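Local coordinates for protein endoglucanase 1 (Humicola insolens, PDB 6YP1) that hydrolyses internal beta-1,4-glucosidic bonds of cellulose, lichenin and cereal beta-D-glucans as a secreted, monomeric family 7 glycoside hydrolase, at residues His10-Thr15 with Pro26-Val32; Ser37-Ala43 with Asn72-Ile78; Ala211-Lys217 with Val233-Cys239. All coordinates share one frame. Where two conformers were deposited one is given. Residues are numbered along the deposited sequence.

In the fold
The three contacts follow one another along the chain without interleaving. Interaction 1 pairs the strands of the hairpin 12-19/23-33, part of the large beta-sheet system expected of a family 7 hydrolase in the concanavalin clan. Interaction 2 follows directly: strand 40-42 comes next after strand 23-33 and forms with 73-75 a separate two-stranded sheet. Its centre is about 24 Å from that of interaction 1, with nearest atoms about 4 Å apart but not touching. Interaction 3 starts on strand 208-213 of the same large sheet as interaction 1, across the chain's centre; its centre is about 29 Å from that of interaction 1 and about 32 Å from that of interaction 2. It alone adjoins the catalytic Glu197 and Glu202; interactions 1 and 2 lie away from the annotated sites.

Interaction 1 of 3, residues His10-Thr15 with Pro26-Val32; sequences HPQLTT and PATNFIV
Five backbone hydrogen bonds join the antiparallel segments His10-Thr15 and Pro26-Val32: Leu13 N to Asn29 O, Asn29 N to Leu13 O, Thr15 N to Ala27 O and Ile31 N to Pro11 O at 2.9 Å each, and Ala27 N to Thr15 O at 2.8 Å. Thr15 OG1 (chi1 p) donates to Asn29 OD1 (chi1 m) at 2.7 Å. Leu13-Asn29 and Thr15-Ala27 are therefore hydrogen-bonded pairs, and Gln12-Phe30 and Thr14-Thr28 non-hydrogen-bonded ones; the N-to-C directions of 12-15 and 26-32 make 137°, their axes approaching to 4.5 Å. One water lies 2.8 Å from each of Gln12 NE2, Thr14 OG1 and Thr28 OG1. Leu13 CD2 lies 4.1 Å from Ile31 CD1, and Phe30 CE1 3.8 Å from Gln12 CB. His10 CD2 is 3.3 Å from Ile31 O, while His10 NE2 hydrogen-bonds Tyr166 O. Strands 12-19 and 23-33, consecutive and antiparallel, form a beta hairpin, linked here by five backbone hydrogen bonds, by one direct side-chain bond (Thr15-Asn29) on one face and through a water on the other.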
loop_
_atom_site.group_PDB
_atom_site.type_symbol
_atom_site.label_atom_id
_atom_site.label_comp_id
_atom_site.label_asym_id
_atom_site.label_seq_id
_atom_site.Cartn_x
_atom_site.Cartn_y
_atom_site.Cartn_z
ATOM N N HIS A 10 -9.644 17.156 -3.525
ATOM C CA HIS A 10 -8.964 15.910 -3.922
ATOM C C HIS A 10 -8.240 16.094 -5.239
ATOM O O HIS A 10 -8.877 16.502 -6.227
ATOM C CB HIS A 10 -9.950 14.779 -4.067
ATOM C CG HIS A 10 -10.750 14.433 -2.848
ATOM N ND1 HIS A 10 -12.024 14.849 -2.680
ATOM C CD2 HIS A 10 -10.403 13.689 -1.778
ATOM C CE1 HIS A 10 -12.457 14.329 -1.521
ATOM N NE2 HIS A 10 -11.490 13.613 -0.955
ATOM N N PRO A 11 -6.974 15.701 -5.350
ATOM C CA PRO A 11 -6.350 15.664 -6.676
ATOM C C PRO A 11 -7.070 14.660 -7.593
ATOM O O PRO A 11 -7.460 13.575 -7.183
ATOM C CB PRO A 11 -4.928 15.183 -6.356
ATOM C CG PRO A 11 -4.704 15.630 -4.925
ATOM C CD PRO A 11 -6.034 15.402 -4.254
ATOM N N GLN A 12 -7.208 15.064 -8.847
ATOM C CA GLN A 12 -7.785 14.229 -9.911
ATOM C C GLN A 12 -6.680 13.397 -10.533
ATOM O O GLN A 12 -5.579 13.894 -10.807
ATOM C CB GLN A 12 -8.433 15.150 -10.962
ATOM C CG GLN A 12 -9.220 14.425 -12.031
ATOM C CD GLN A 12 -9.934 15.373 -12.956
ATOM O OE1 GLN A 12 -10.250 16.481 -12.556
ATOM N NE2 GLN A 12 -10.239 14.936 -14.159
ATOM N N LEU A 13 -6.982 12.134 -10.817
ATOM C CA LEU A 13 -6.022 11.217 -11.439
ATOM C C LEU A 13 -6.730 10.428 -12.500
ATOM O O LEU A 13 -7.724 9.739 -12.217
ATOM C CB LEU A 13 -5.421 10.273 -10.399
ATOM C CG LEU A 13 -4.318 9.353 -10.950
ATOM C CD1 LEU A 13 -3.077 10.143 -11.342
ATOM C CD2 LEU A 13 -3.961 8.322 -9.889
ATOM N N THR A 14 -6.240 10.482 -13.735
ATOM C CA THR A 14 -6.770 9.661 -14.824
ATOM C C THR A 14 -6.075 8.326 -14.798
ATOM O O THR A 14 -4.823 8.232 -14.750
ATOM C CB THR A 14 -6.614 10.382 -16.167
ATOM O OG1 THR A 14 -7.334 11.609 -16.154
ATOM C CG2 THR A 14 -7.090 9.539 -17.326
ATOM N N THR A 15 -6.862 7.247 -14.812
ATOM C CA THR A 15 -6.406 5.855 -14.809
ATOM C C THR A 15 -7.003 5.151 -16.028
ATOM O O THR A 15 -7.683 5.811 -16.816
ATOM C CB THR A 15 -6.795 5.174 -13.468
ATOM O OG1 THR A 15 -8.222 5.087 -13.486
ATOM C CG2 THR A 15 -6.289 5.928 -12.256
ATOM N N PRO A 26 -9.529 5.469 -20.762
ATOM C CA PRO A 26 -9.291 6.311 -19.597
ATOM C C PRO A 26 -10.534 6.426 -18.725
ATOM O O PRO A 26 -11.659 6.352 -19.179
ATOM C CB PRO A 26 -8.897 7.645 -20.241
ATOM C CG PRO A 26 -9.588 7.653 -21.559
ATOM C CD PRO A 26 -9.531 6.213 -22.013
ATOM N N ALA A 27 -10.281 6.640 -17.432
ATOM C CA ALA A 27 -11.299 6.757 -16.402
ATOM C C ALA A 27 -10.872 7.857 -15.424
ATOM O O ALA A 27 -9.669 8.045 -15.207
ATOM C CB ALA A 27 -11.476 5.436 -15.678
ATOM N N THR A 28 -11.818 8.480 -14.787
ATOM C CA THR A 28 -11.547 9.498 -13.791
ATOM C C THR A 28 -11.566 8.887 -12.385
ATOM O O THR A 28 -12.523 8.245 -11.981
ATOM C CB THR A 28 -12.545 10.632 -13.874
ATOM O OG1 THR A 28 -12.391 11.251 -15.125
ATOM C CG2 THR A 28 -12.398 11.624 -12.756
ATOM N N ASN A 29 -10.515 9.168 -11.626
ATOM C CA ASN A 29 -10.429 8.838 -10.211
ATOM C C ASN A 29 -9.934 10.060 -9.458
ATOM O O ASN A 29 -9.516 11.046 -10.021
ATOM C CB ASN A 29 -9.517 7.599 -10.010
ATOM C CG ASN A 29 -10.175 6.318 -10.462
ATOM O OD1 ASN A 29 -9.886 5.795 -11.543
ATOM N ND2 ASN A 29 -11.079 5.801 -9.629
ATOM N N PHE A 30 -9.997 9.938 -8.122
ATOM C CA PHE A 30 -9.514 10.996 -7.230
ATOM C C PHE A 30 -8.611 10.361 -6.160
ATOM O O PHE A 30 -8.680 9.150 -5.934
ATOM C CB PHE A 30 -10.646 11.817 -6.634
ATOM C CG PHE A 30 -11.409 12.593 -7.666
ATOM C CD1 PHE A 30 -10.954 13.852 -8.034
ATOM C CD2 PHE A 30 -12.539 12.104 -8.284
ATOM C CE1 PHE A 30 -11.609 14.531 -9.059
ATOM C CE2 PHE A 30 -13.179 12.802 -9.301
ATOM C CZ PHE A 30 -12.698 14.003 -9.672
ATOM N N ILE A 31 -7.834 11.208 -5.519
ATOM C CA ILE A 31 -6.864 10.765 -4.497
ATOM C C ILE A 31 -7.264 11.368 -3.171
ATOM O O ILE A 31 -7.579 12.552 -3.082
ATOM C CB ILE A 31 -5.468 11.224 -4.927
ATOM C CG1 ILE A 31 -4.993 10.426 -6.124
ATOM C CG2 ILE A 31 -4.447 11.190 -3.788
ATOM C CD1 ILE A 31 -4.649 8.953 -5.856
ATOM N N VAL A 32 -7.215 10.557 -2.096
ATOM C CA VAL A 32 -7.517 11.044 -0.737
ATOM C C VAL A 32 -6.430 10.605 0.238
ATOM O O VAL A 32 -5.987 9.466 0.244
ATOM C CB VAL A 32 -8.916 10.616 -0.263
ATOM C CG1 VAL A 32 -9.060 9.111 -0.100
ATOM C CG2 VAL A 32 -9.338 11.325 0.983
HETATM O O HOH W 1 -9.773 12.315 -15.042
#

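Interaction 2 of 3, residues Ser37-Ala43 with Asn72-Ile78; sequences SHPIHRA and NCIMEGI
A small antiparallel two-stranded sheet, separate from the main sheet, is formed where strand 40-42 meets strand 73-75, the latter leaving helix 66-72 at Cys73. The axes of these short strand segments approach to 4.6 Å, with 146° between their N-to-C directions. His41-Ile74 is the hydrogen-bonded pair, with His41 N to Ile74 O at 2.9 Å and Ile74 N to His41 O at 2.8 Å; Ile40-Met75 and Arg42-Cys73 are non-hydrogen-bonded pairs. The ladder is extended by Glu76 N to Pro39 O at 2.9 Å and by Ala43 N to Asn72 O at 2.8 Å. On the face bearing His41 and Ile74, His41 (chi1 p, chi2 82°) swings its ring across the partner strand: NE2 donates to Glu76 OE2 at 2.7 Å, ND1 donates to Arg42 O at 2.8 Å, and Ile74 CB lies over the ring face, 3.9 Å from its centroid. This histidine-carboxylate pair is a cross-segment hydrogen bond away from the annotated sites, and Glu76 OE1 also hydrogen-bonds Thr6 OG1. Cys73, on the other face, is disulfide-linked to Cys51, which joins the sheet covalently to the loop between its strands. Toward Ile78, the His38 ring (chi1 m) takes Ile78 CD1 over its face, 3.8 Å from the centroid, and presents CD2 to Glu76 O at 3.3 Å; its NE2 hydrogen-bonds Glu8 OE2. Ile78 CG1 also packs 4.0 Å from Pro39 CD.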
loop_
_atom_site.group_PDB
_atom_site.type_symbol
_atom_site.label_atom_id
_atom_site.label_comp_id
_atom_site.label_asym_id
_atom_site.label_seq_id
_atom_site.Cartn_x
_atom_site.Cartn_y
_atom_site.Cartn_z
ATOM N N SER A 37 -4.236 11.757 8.809
ATOM C CA SER A 37 -3.265 12.748 8.306
ATOM C C SER A 37 -3.917 14.096 8.062
ATOM O O SER A 37 -3.195 15.074 7.835
ATOM C CB SER A 37 -2.587 12.200 7.089
ATOM O OG SER A 37 -1.965 10.965 7.307
ATOM N N HIS A 38 -5.240 14.136 8.051
ATOM C CA HIS A 38 -5.905 15.456 8.020
ATOM C C HIS A 38 -5.733 16.133 9.365
ATOM O O HIS A 38 -5.607 15.459 10.386
ATOM C CB HIS A 38 -7.397 15.281 7.720
ATOM C CG HIS A 38 -7.724 14.790 6.334
ATOM N ND1 HIS A 38 -7.354 13.520 5.845
ATOM C CD2 HIS A 38 -8.356 15.389 5.315
ATOM C CE1 HIS A 38 -7.779 13.401 4.591
ATOM N NE2 HIS A 38 -8.384 14.527 4.246
ATOM N N PRO A 39 -5.812 17.476 9.435
ATOM C CA PRO A 39 -5.757 18.144 10.722
ATOM C C PRO A 39 -6.927 17.708 11.585
ATOM O O PRO A 39 -8.072 17.730 11.120
ATOM C CB PRO A 39 -5.821 19.639 10.380
ATOM C CG PRO A 39 -5.354 19.721 8.932
ATOM C CD PRO A 39 -5.843 18.413 8.323
ATOM N N ILE A 40 -6.637 17.355 12.827
ATOM C CA ILE A 40 -7.714 16.916 13.763
ATOM C C ILE A 40 -7.553 17.772 15.014
ATOM O O ILE A 40 -6.463 17.860 15.584
ATOM C CB ILE A 40 -7.726 15.408 14.060
ATOM C CG1 ILE A 40 -8.115 14.640 12.751
ATOM C CG2 ILE A 40 -8.659 15.059 15.162
ATOM C CD1 ILE A 40 -7.934 13.217 12.819
ATOM N N HIS A 41 -8.616 18.468 15.418
ATOM C CA HIS A 41 -8.607 19.342 16.580
ATOM C C HIS A 41 -9.900 19.120 17.350
ATOM O O HIS A 41 -10.769 18.393 16.934
ATOM C CB HIS A 41 -8.372 20.782 16.151
ATOM C CG HIS A 41 -9.473 21.317 15.297
ATOM N ND1 HIS A 41 -10.661 21.823 15.793
ATOM C CD2 HIS A 41 -9.590 21.393 13.950
ATOM C CE1 HIS A 41 -11.464 22.193 14.801
ATOM N NE2 HIS A 41 -10.798 21.938 13.652
ATOM N N ARG A 42 -10.043 19.799 18.465
ATOM C CA ARG A 42 -11.237 19.664 19.296
ATOM C C ARG A 42 -12.299 20.645 18.861
ATOM O O ARG A 42 -12.002 21.693 18.295
ATOM C CB ARG A 42 -10.855 19.806 20.750
ATOM C CG ARG A 42 -9.893 18.724 21.227
ATOM C CD ARG A 42 -9.347 18.947 22.600
ATOM N NE ARG A 42 -8.416 17.876 22.883
ATOM C CZ ARG A 42 -8.195 17.328 24.069
ATOM N NH1 ARG A 42 -8.685 17.877 25.154
ATOM N NH2 ARG A 42 -7.455 16.237 24.132
ATOM N N ALA A 43 -13.550 20.311 19.177
ATOM C CA ALA A 43 -14.665 21.185 18.851
ATOM C C ALA A 43 -14.523 22.530 19.568
ATOM O O ALA A 43 -13.853 22.662 20.593
ATOM C CB ALA A 43 -15.932 20.487 19.244
ATOM N N ASN A 72 -16.823 15.743 19.504
ATOM C CA ASN A 72 -15.799 16.550 20.160
ATOM C C ASN A 72 -14.507 16.655 19.362
ATOM O O ASN A 72 -13.696 17.532 19.659
ATOM C CB ASN A 72 -15.492 16.015 21.538
ATOM C CG ASN A 72 -16.618 16.198 22.535
ATOM O OD1 ASN A 72 -17.506 17.023 22.319
ATOM N ND2 ASN A 72 -16.547 15.474 23.615
ATOM N N CYS A 73 -14.312 15.782 18.384
ATOM C CA CYS A 73 -13.109 15.757 17.559
ATOM C C CYS A 73 -13.483 16.083 16.129
ATOM O O CYS A 73 -14.399 15.456 15.573
ATOM C CB CYS A 73 -12.448 14.377 17.661
ATOM S SG CYS A 73 -11.876 14.016 19.311
ATOM N N ILE A 74 -12.777 17.043 15.565
ATOM C CA ILE A 74 -13.083 17.625 14.254
ATOM C C ILE A 74 -11.937 17.370 13.293
ATOM O O ILE A 74 -10.786 17.648 13.620
ATOM C CB ILE A 74 -13.292 19.154 14.411
ATOM C CG1 ILE A 74 -14.259 19.536 15.501
ATOM C CG2 ILE A 74 -13.678 19.746 13.052
ATOM C CD1 ILE A 74 -15.615 18.975 15.387
ATOM N N MET A 75 -12.274 16.858 12.130
ATOM C CA MET A 75 -11.307 16.518 11.064
ATOM C C MET A 75 -11.507 17.538 9.934
ATOM O O MET A 75 -12.561 17.587 9.326
ATOM C CB MET A 75 -11.650 15.087 10.596
ATOM C CG MET A 75 -10.847 14.629 9.420
ATOM S SD MET A 75 -11.136 12.881 9.055
ATOM C CE MET A 75 -12.901 12.721 8.929
ATOM N N GLU A 76 -10.460 18.324 9.650
ATOM C CA GLU A 76 -10.529 19.353 8.627
ATOM C C GLU A 76 -10.191 18.822 7.258
ATOM O O GLU A 76 -9.266 18.039 7.079
ATOM C CB GLU A 76 -9.616 20.527 8.974
ATOM C CG GLU A 76 -10.026 21.245 10.208
ATOM C CD GLU A 76 -11.331 21.997 10.133
ATOM O OE1 GLU A 76 -11.840 22.270 9.040
ATOM O OE2 GLU A 76 -11.863 22.329 11.217
ATOM N N GLY A 77 -10.892 19.348 6.250
ATOM C CA GLY A 77 -10.469 19.113 4.878
ATOM C C GLY A 77 -9.121 19.747 4.604
ATOM O O GLY A 77 -8.727 20.717 5.256
ATOM N N ILE A 78 -8.461 19.195 3.604
ATOM C CA ILE A 78 -7.189 19.679 3.075
ATOM C C ILE A 78 -7.429 20.342 1.737
ATOM O O ILE A 78 -7.754 19.623 0.756
ATOM C CB ILE A 78 -6.187 18.523 2.971
ATOM C CG1 ILE A 78 -5.829 17.991 4.346
ATOM C CG2 ILE A 78 -4.964 18.973 2.214
ATOM C CD1 ILE A 78 -5.087 16.646 4.287
#

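Interaction 3 of 3, residues Ala211-Lys217 with Val233-Cys239; sequences APHTCNK and VCDKNGC
Val233 opens the second segment by accepting a hydrogen bond at its O from Asn216 N at 3.0 Å; its CB lies 3.4 Å from Asn216 OD1, which also receives Lys217 NZ at 2.6 Å. Cys234 (chi1 m) then forms the disulfide with Cys215 (chi1 m), SG to SG 2.0 Å and chi3 104°, where the CA atoms of the two cysteines come within 4.1 Å and the backbones make a single bridge. Asp235 N donates to Thr214 O at 2.8 Å. The chain next bulges away: Asp235 (chi1 t) accepts Gly238 N at OD1, 2.9 Å, an Asx motif spanning the turn, while Lys236 and Asn237 point their CA-to-CB bonds away. The His213 ring (chi1 m, chi2 -115°) packs against this turn. Its ND1 donates to Asp235 O at 2.8 Å, and Gly238 CA lies over its face, 3.5 Å from the centroid. Gly238, at phi 83° and psi 169°, has no room for a CB, which would fall 2.6 Å from His213 NE2. Cys239 re-joins the first segment, its N hydrogen-bonding Pro212 O at 3.0 Å and its CB packing 4.0 Å from Pro212 CG. The His213 side chain is about 4 Å from that of the nucleophile Glu197 and about 5 Å from that of the proton donor Glu202, so the loop contacts a histidine beside the catalytic carboxylates. Backbone hydrogen bonds from Ala211 and His213 to Asp199 and Glu197 lay strand 208-213 along strand 192-203, while Tyr323 of helix 321-325 touches Pro212, Asp235 and Cys239, and helix 328-338 packs on Pro212 and Thr214 through Met332.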
loop_
_atom_site.group_PDB
_atom_site.type_symbol
_atom_site.label_atom_id
_atom_site.label_comp_id
_atom_site.label_asym_id
_atom_site.label_seq_id
_atom_site.Cartn_x
_atom_site.Cartn_y
_atom_site.Cartn_z
ATOM N N ALA A 211 4.371 -9.123 -1.843
ATOM C CA ALA A 211 3.970 -10.062 -0.792
ATOM C C ALA A 211 2.479 -10.033 -0.534
ATOM O O ALA A 211 1.960 -9.008 -0.061
ATOM C CB ALA A 211 4.666 -9.809 0.526
ATOM N N PRO A 212 1.774 -11.152 -0.690
ATOM C CA PRO A 212 0.447 -11.286 -0.105
ATOM C C PRO A 212 0.561 -11.510 1.412
ATOM O O PRO A 212 1.456 -12.208 1.870
ATOM C CB PRO A 212 -0.111 -12.504 -0.846
ATOM C CG PRO A 212 1.085 -13.364 -1.109
ATOM C CD PRO A 212 2.186 -12.363 -1.424
ATOM N N HIS A 213 -0.413 -10.936 2.134
ATOM C CA HIS A 213 -0.544 -11.122 3.604
ATOM C C HIS A 213 -1.984 -11.519 3.906
ATOM O O HIS A 213 -2.911 -10.705 3.704
ATOM C CB HIS A 213 -0.245 -9.816 4.380
ATOM C CG HIS A 213 1.134 -9.304 4.279
ATOM N ND1 HIS A 213 1.989 -9.230 5.370
ATOM C CD2 HIS A 213 1.818 -8.745 3.230
ATOM C CE1 HIS A 213 3.146 -8.680 4.989
ATOM N NE2 HIS A 213 3.074 -8.367 3.700
ATOM N N THR A 214 -2.195 -12.704 4.402
ATOM C CA THR A 214 -3.549 -13.182 4.762
ATOM C C THR A 214 -3.912 -12.812 6.177
ATOM O O THR A 214 -3.063 -12.687 7.106
ATOM C CB THR A 214 -3.619 -14.693 4.538
ATOM O OG1 THR A 214 -2.516 -15.261 5.246
ATOM C CG2 THR A 214 -3.632 -15.022 3.083
ATOM N N CYS A 215 -5.213 -12.707 6.431
ATOM C CA CYS A 215 -5.815 -12.739 7.746
ATOM C C CYS A 215 -6.951 -13.729 7.723
ATOM O O CYS A 215 -7.551 -13.913 6.667
ATOM C CB CYS A 215 -6.345 -11.381 8.160
ATOM S SG CYS A 215 -5.179 -10.003 8.088
ATOM N N ASN A 216 -7.310 -14.288 8.862
ATOM C CA ASN A 216 -8.460 -15.224 8.908
ATOM C C ASN A 216 -9.797 -14.505 9.063
ATOM O O ASN A 216 -10.768 -15.159 9.448
ATOM C CB ASN A 216 -8.219 -16.310 9.967
ATOM C CG ASN A 216 -8.184 -15.799 11.381
ATOM O OD1 ASN A 216 -8.390 -14.598 11.607
ATOM N ND2 ASN A 216 -7.958 -16.747 12.322
ATOM N N LYS A 217 -9.863 -13.257 8.754
ATOM C CA LYS A 217 -11.036 -12.398 8.866
ATOM C C LYS A 217 -11.419 -11.871 7.478
ATOM O O LYS A 217 -10.560 -11.752 6.598
ATOM C CB LYS A 217 -10.708 -11.233 9.791
ATOM C CG LYS A 217 -10.299 -11.662 11.185
ATOM C CD LYS A 217 -11.411 -12.257 11.998
ATOM C CE LYS A 217 -10.958 -12.857 13.313
ATOM N NZ LYS A 217 -10.421 -14.241 13.207
ATOM N N VAL A 233 -4.329 -12.964 14.300
ATOM C CA VAL A 233 -5.324 -13.149 13.206
ATOM C C VAL A 233 -4.779 -12.752 11.826
ATOM O O VAL A 233 -5.410 -13.077 10.818
ATOM C CB VAL A 233 -6.619 -12.379 13.481
ATOM C CG1 VAL A 233 -7.302 -12.889 14.744
ATOM C CG2 VAL A 233 -6.418 -10.894 13.528
ATOM N N CYS A 234 -3.655 -12.030 11.780
ATOM C CA CYS A 234 -3.069 -11.595 10.508
ATOM C C CYS A 234 -1.613 -12.039 10.390
ATOM O O CYS A 234 -0.893 -12.201 11.387
ATOM C CB CYS A 234 -3.153 -10.065 10.362
ATOM S SG CYS A 234 -4.777 -9.418 9.993
ATOM N N ASP A 235 -1.190 -12.132 9.139
ATOM C CA ASP A 235 0.156 -12.530 8.726
ATOM C C ASP A 235 1.023 -11.280 8.567
ATOM O O ASP A 235 0.961 -10.597 7.542
ATOM C CB ASP A 235 0.027 -13.266 7.419
ATOM C CG ASP A 235 1.287 -13.479 6.634
ATOM O OD1 ASP A 235 2.391 -13.549 7.331
ATOM O OD2 ASP A 235 1.217 -13.588 5.422
ATOM N N LYS A 236 1.794 -10.956 9.597
ATOM C CA LYS A 236 2.641 -9.746 9.567
ATOM C C LYS A 236 3.718 -9.838 8.526
ATOM O O LYS A 236 4.067 -8.807 7.905
ATOM C CB LYS A 236 3.268 -9.511 10.941
ATOM C CG LYS A 236 2.272 -9.155 12.022
ATOM C CD LYS A 236 2.965 -8.804 13.345
ATOM C CE LYS A 236 2.054 -8.549 14.502
ATOM N NZ LYS A 236 1.220 -7.332 14.315
ATOM N N ASN A 237 4.341 -10.999 8.354
ATOM C CA ASN A 237 5.505 -11.135 7.485
ATOM C C ASN A 237 5.118 -11.157 6.034
ATOM O O ASN A 237 5.865 -10.586 5.220
ATOM C CB ASN A 237 6.308 -12.368 7.808
ATOM C CG ASN A 237 7.093 -12.254 9.091
ATOM O OD1 ASN A 237 7.141 -11.188 9.701
ATOM N ND2 ASN A 237 7.740 -13.361 9.467
ATOM N N GLY A 238 4.042 -11.862 5.658
ATOM C CA GLY A 238 3.718 -12.059 4.265
ATOM C C GLY A 238 4.464 -13.177 3.620
ATOM O O GLY A 238 5.457 -13.676 4.161
ATOM N N CYS A 239 4.054 -13.552 2.422
ATOM C CA CYS A 239 4.820 -14.472 1.590
ATOM C C CYS A 239 5.658 -13.603 0.644
ATOM O O CYS A 239 5.169 -13.149 -0.390
ATOM C CB CYS A 239 3.935 -15.410 0.817
ATOM S SG CYS A 239 4.889 -16.416 -0.366
#